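Local coordinates for inner membrane lipoprotein (Salmonella enterica, PDB 4C47), which is required for proper surface expression of the trimeric autotransporter adhesin SadA and could take part directly in its biogenesis, at residues N122-M127 with G184-N189. Numbering follows the deposited sequence.
Sequences NLAFNM and GIDMEN
Phe125 and Ile185 form a non-hydrogen-bonded pair of antiparallel strands 124-130 and 180-186, neighbours in one sheet of the globular beta-sandwich domain that follows the coiled coil of SadB. Their side chains lie side by side and point the same way, and Ile185 CD1 comes 3.5 Å from Phe125 CE1, obliquely to the ring. The branches of Ile185 divide the work: CG1 lies beside the backbone N (chi1 -62°) and bears the CD1 that touches Phe125, whereas CG2, anti to that nitrogen, meets Leu123 CD2 at 3.7 Å. All three residues touch Leu92 of strand 91-102 in the other sheet, consistent with this face being turned to the interior of the sandwich.

Flanking the pair, Asp186 N donates to Ala124 O (2.8 Å, 164° at the hydrogen), while Asn126 and Gly184 exchange two backbone bonds. Of these, Asn126 N reaches Gly184 O from above the carbonyl plane at a more bent 142°, and the same oxygen also receives a CA-H contact from Phe125.

On the other face, Ala124 CB packs against Asp186 CB at 3.7 Å. Lys151 bridges the polar ends, with its NZ hydrogen-bonded to Asn126 OD1 and salt-bridged to Asp186 OD2. The second carboxylate oxygen closes an Asx turn just past the strand end: Asp186 OD1 accepts from Glu188 N at 3.1 Å, nearly in line with its C-O bond.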
ATOM      1  N   ASN A 122      30.041  -9.042  -8.474  1.00 87.96           N
ATOM      2  CA  ASN A 122      29.997  -7.585  -8.531  1.00 88.90           C
ATOM      3  C   ASN A 122      28.773  -6.988  -7.849  1.00 84.88           C
ATOM      4  O   ASN A 122      28.132  -6.079  -8.381  1.00 83.58           O
ATOM      5  CB  ASN A 122      30.104  -7.097  -9.978  1.00 98.87           C
ATOM      6  CG  ASN A 122      31.305  -7.680 -10.698  1.00115.29           C
ATOM      7  OD1 ASN A 122      32.273  -8.103 -10.066  1.00120.78           O
ATOM      8  ND2 ASN A 122      31.247  -7.709 -12.026  1.00118.41           N
ATOM      9  N   LEU A 123      28.452  -7.518  -6.673  1.00 73.55           N
ATOM     10  CA  LEU A 123      27.392  -6.977  -5.841  1.00 75.78           C
ATOM     11  C   LEU A 123      27.884  -5.709  -5.155  1.00 81.54           C
ATOM     12  O   LEU A 123      29.060  -5.600  -4.806  1.00 79.29           O
ATOM     13  CB  LEU A 123      26.968  -7.998  -4.781  1.00 75.79           C
ATOM     14  CG  LEU A 123      25.963  -9.086  -5.167  1.00 77.83           C
ATOM     15  CD1 LEU A 123      25.889 -10.150  -4.085  1.00 76.12           C
ATOM     16  CD2 LEU A 123      24.591  -8.484  -5.398  1.00 83.01           C
ATOM     17  N   ALA A 124      26.983  -4.752  -4.972  1.00 76.62           N
ATOM     18  CA  ALA A 124      27.279  -3.559  -4.193  1.00 72.16           C
ATOM     19  C   ALA A 124      26.312  -3.489  -3.015  1.00 71.33           C
ATOM     20  O   ALA A 124      25.157  -3.897  -3.129  1.00 64.77           O
ATOM     21  CB  ALA A 124      27.172  -2.314  -5.057  1.00 67.17           C
ATOM     22  N   PHE A 125      26.783  -2.981  -1.883  1.00 69.25           N
ATOM     23  CA  PHE A 125      25.953  -2.951  -0.686  1.00 64.23           C
ATOM     24  C   PHE A 125      25.690  -1.530  -0.205  1.00 68.21           C
ATOM     25  O   PHE A 125      26.621  -0.778   0.062  1.00 77.12           O
ATOM     26  CB  PHE A 125      26.603  -3.770   0.433  1.00 67.56           C
ATOM     27  CG  PHE A 125      26.856  -5.204   0.067  1.00 72.80           C
ATOM     28  CD1 PHE A 125      25.869  -6.163   0.233  1.00 73.22           C
ATOM     29  CD2 PHE A 125      28.084  -5.595  -0.443  1.00 78.18           C
ATOM     30  CE1 PHE A 125      26.104  -7.482  -0.107  1.00 72.49           C
ATOM     31  CE2 PHE A 125      28.324  -6.910  -0.783  1.00 79.33           C
ATOM     32  CZ  PHE A 125      27.333  -7.855  -0.615  1.00 71.03           C
ATOM     33  N   ASN A 126      24.419  -1.163  -0.100  1.00 66.10           N
ATOM     34  CA  ASN A 126      24.066   0.098   0.538  1.00 68.41           C
ATOM     35  C   ASN A 126      24.004  -0.120   2.042  1.00 69.91           C
ATOM     36  O   ASN A 126      23.276  -0.990   2.516  1.00 68.83           O
ATOM     37  CB  ASN A 126      22.732   0.623   0.010  1.00 68.12           C
ATOM     38  CG  ASN A 126      22.805   1.028  -1.451  1.00 77.95           C
ATOM     39  OD1 ASN A 126      23.856   1.442  -1.938  1.00 88.05           O
ATOM     40  ND2 ASN A 126      21.686   0.914  -2.157  1.00 86.49           N
ATOM     41  N   MET A 127      24.785   0.649   2.794  1.00 68.64           N
ATOM     42  CA  MET A 127      24.855   0.446   4.236  1.00 65.52           C
ATOM     43  C   MET A 127      24.647   1.723   5.038  1.00 63.73           C
ATOM     44  O   MET A 127      25.177   2.782   4.696  1.00 60.35           O
ATOM     45  CB  MET A 127      26.180  -0.208   4.628  1.00 67.53           C
ATOM     46  CG  MET A 127      26.345  -1.622   4.105  1.00 74.42           C
ATOM     47  SD  MET A 127      27.904  -2.353   4.620  1.00 80.74           S
ATOM     48  CE  MET A 127      29.052  -1.084   4.092  1.00 64.13           C
ATOM     49  N   GLY A 184      21.366  -3.144   2.323  1.00 57.08           N
ATOM     50  CA  GLY A 184      20.609  -3.476   1.132  1.00 63.84           C
ATOM     51  C   GLY A 184      21.489  -3.775  -0.070  1.00 70.93           C
ATOM     52  O   GLY A 184      22.693  -3.508  -0.061  1.00 66.69           O
ATOM     53  N   ILE A 185      20.877  -4.323  -1.113  1.00 75.61           N
ATOM     54  CA  ILE A 185      21.600  -4.720  -2.317  1.00 69.45           C
ATOM     55  C   ILE A 185      21.426  -3.731  -3.469  1.00 64.41           C
ATOM     56  O   ILE A 185      20.304  -3.422  -3.871  1.00 64.80           O
ATOM     57  CB  ILE A 185      21.139  -6.107  -2.810  1.00 70.00           C
ATOM     58  CG1 ILE A 185      21.419  -7.174  -1.757  1.00 71.40           C
ATOM     59  CG2 ILE A 185      21.832  -6.467  -4.114  1.00 72.99           C
ATOM     60  CD1 ILE A 185      22.882  -7.358  -1.471  1.00 73.35           C
ATOM     61  N   ASP A 186      22.542  -3.243  -4.000  1.00 71.27           N
ATOM     62  CA  ASP A 186      22.524  -2.478  -5.239  1.00 82.76           C
ATOM     63  C   ASP A 186      22.762  -3.444  -6.396  1.00 82.28           C
ATOM     64  O   ASP A 186      23.711  -4.229  -6.376  1.00 74.97           O
ATOM     65  CB  ASP A 186      23.583  -1.375  -5.220  1.00 87.60           C
ATOM     66  CG  ASP A 186      23.336  -0.307  -6.273  1.00102.24           C
ATOM     67  OD1 ASP A 186      23.025  -0.663  -7.429  1.00108.45           O
ATOM     68  OD2 ASP A 186      23.448   0.891  -5.939  1.00107.89           O
ATOM     69  N   MET A 187      21.893  -3.376  -7.400  1.00 85.20           N
ATOM     70  CA  MET A 187      21.844  -4.388  -8.451  1.00 87.53           C
ATOM     71  C   MET A 187      22.334  -3.892  -9.806  1.00 89.88           C
ATOM     72  O   MET A 187      22.199  -4.591 -10.809  1.00 94.39           O
ATOM     73  CB  MET A 187      20.415  -4.911  -8.591  1.00 84.84           C
ATOM     74  CG  MET A 187      19.888  -5.581  -7.342  1.00 78.24           C
ATOM     75  SD  MET A 187      20.038  -7.370  -7.442  1.00 76.20           S
ATOM     76  CE  MET A 187      18.806  -7.725  -8.684  1.00 66.97           C
ATOM     77  N   GLU A 188      22.906  -2.692  -9.828  1.00 88.29           N
ATOM     78  CA  GLU A 188      23.318  -2.045 -11.072  1.00 98.81           C
ATOM     79  C   GLU A 188      24.293  -2.871 -11.916  1.00108.11           C
ATOM     80  O   GLU A 188      24.055  -3.092 -13.103  1.00114.00           O
ATOM     81  CB  GLU A 188      23.913  -0.664 -10.784  1.00 98.21           C
ATOM     82  N   ASN A 189      25.380  -3.329 -11.304  1.00107.42           N
ATOM     83  CA  ASN A 189      26.424  -4.043 -12.037  1.00110.38           C
ATOM     84  C   ASN A 189      26.516  -5.531 -11.703  1.00111.95           C
ATOM     85  O   ASN A 189      27.570  -6.147 -11.862  1.00112.95           O
ATOM     86  CB  ASN A 189      27.780  -3.373 -11.807  1.00109.65           C
ATOM     87  CG  ASN A 189      27.785  -1.916 -12.221  1.00111.32           C
ATOM     88  OD1 ASN A 189      27.156  -1.538 -13.209  1.00110.93           O
ATOM     89  ND2 ASN A 189      28.491  -1.088 -11.461  1.00114.04           N
TER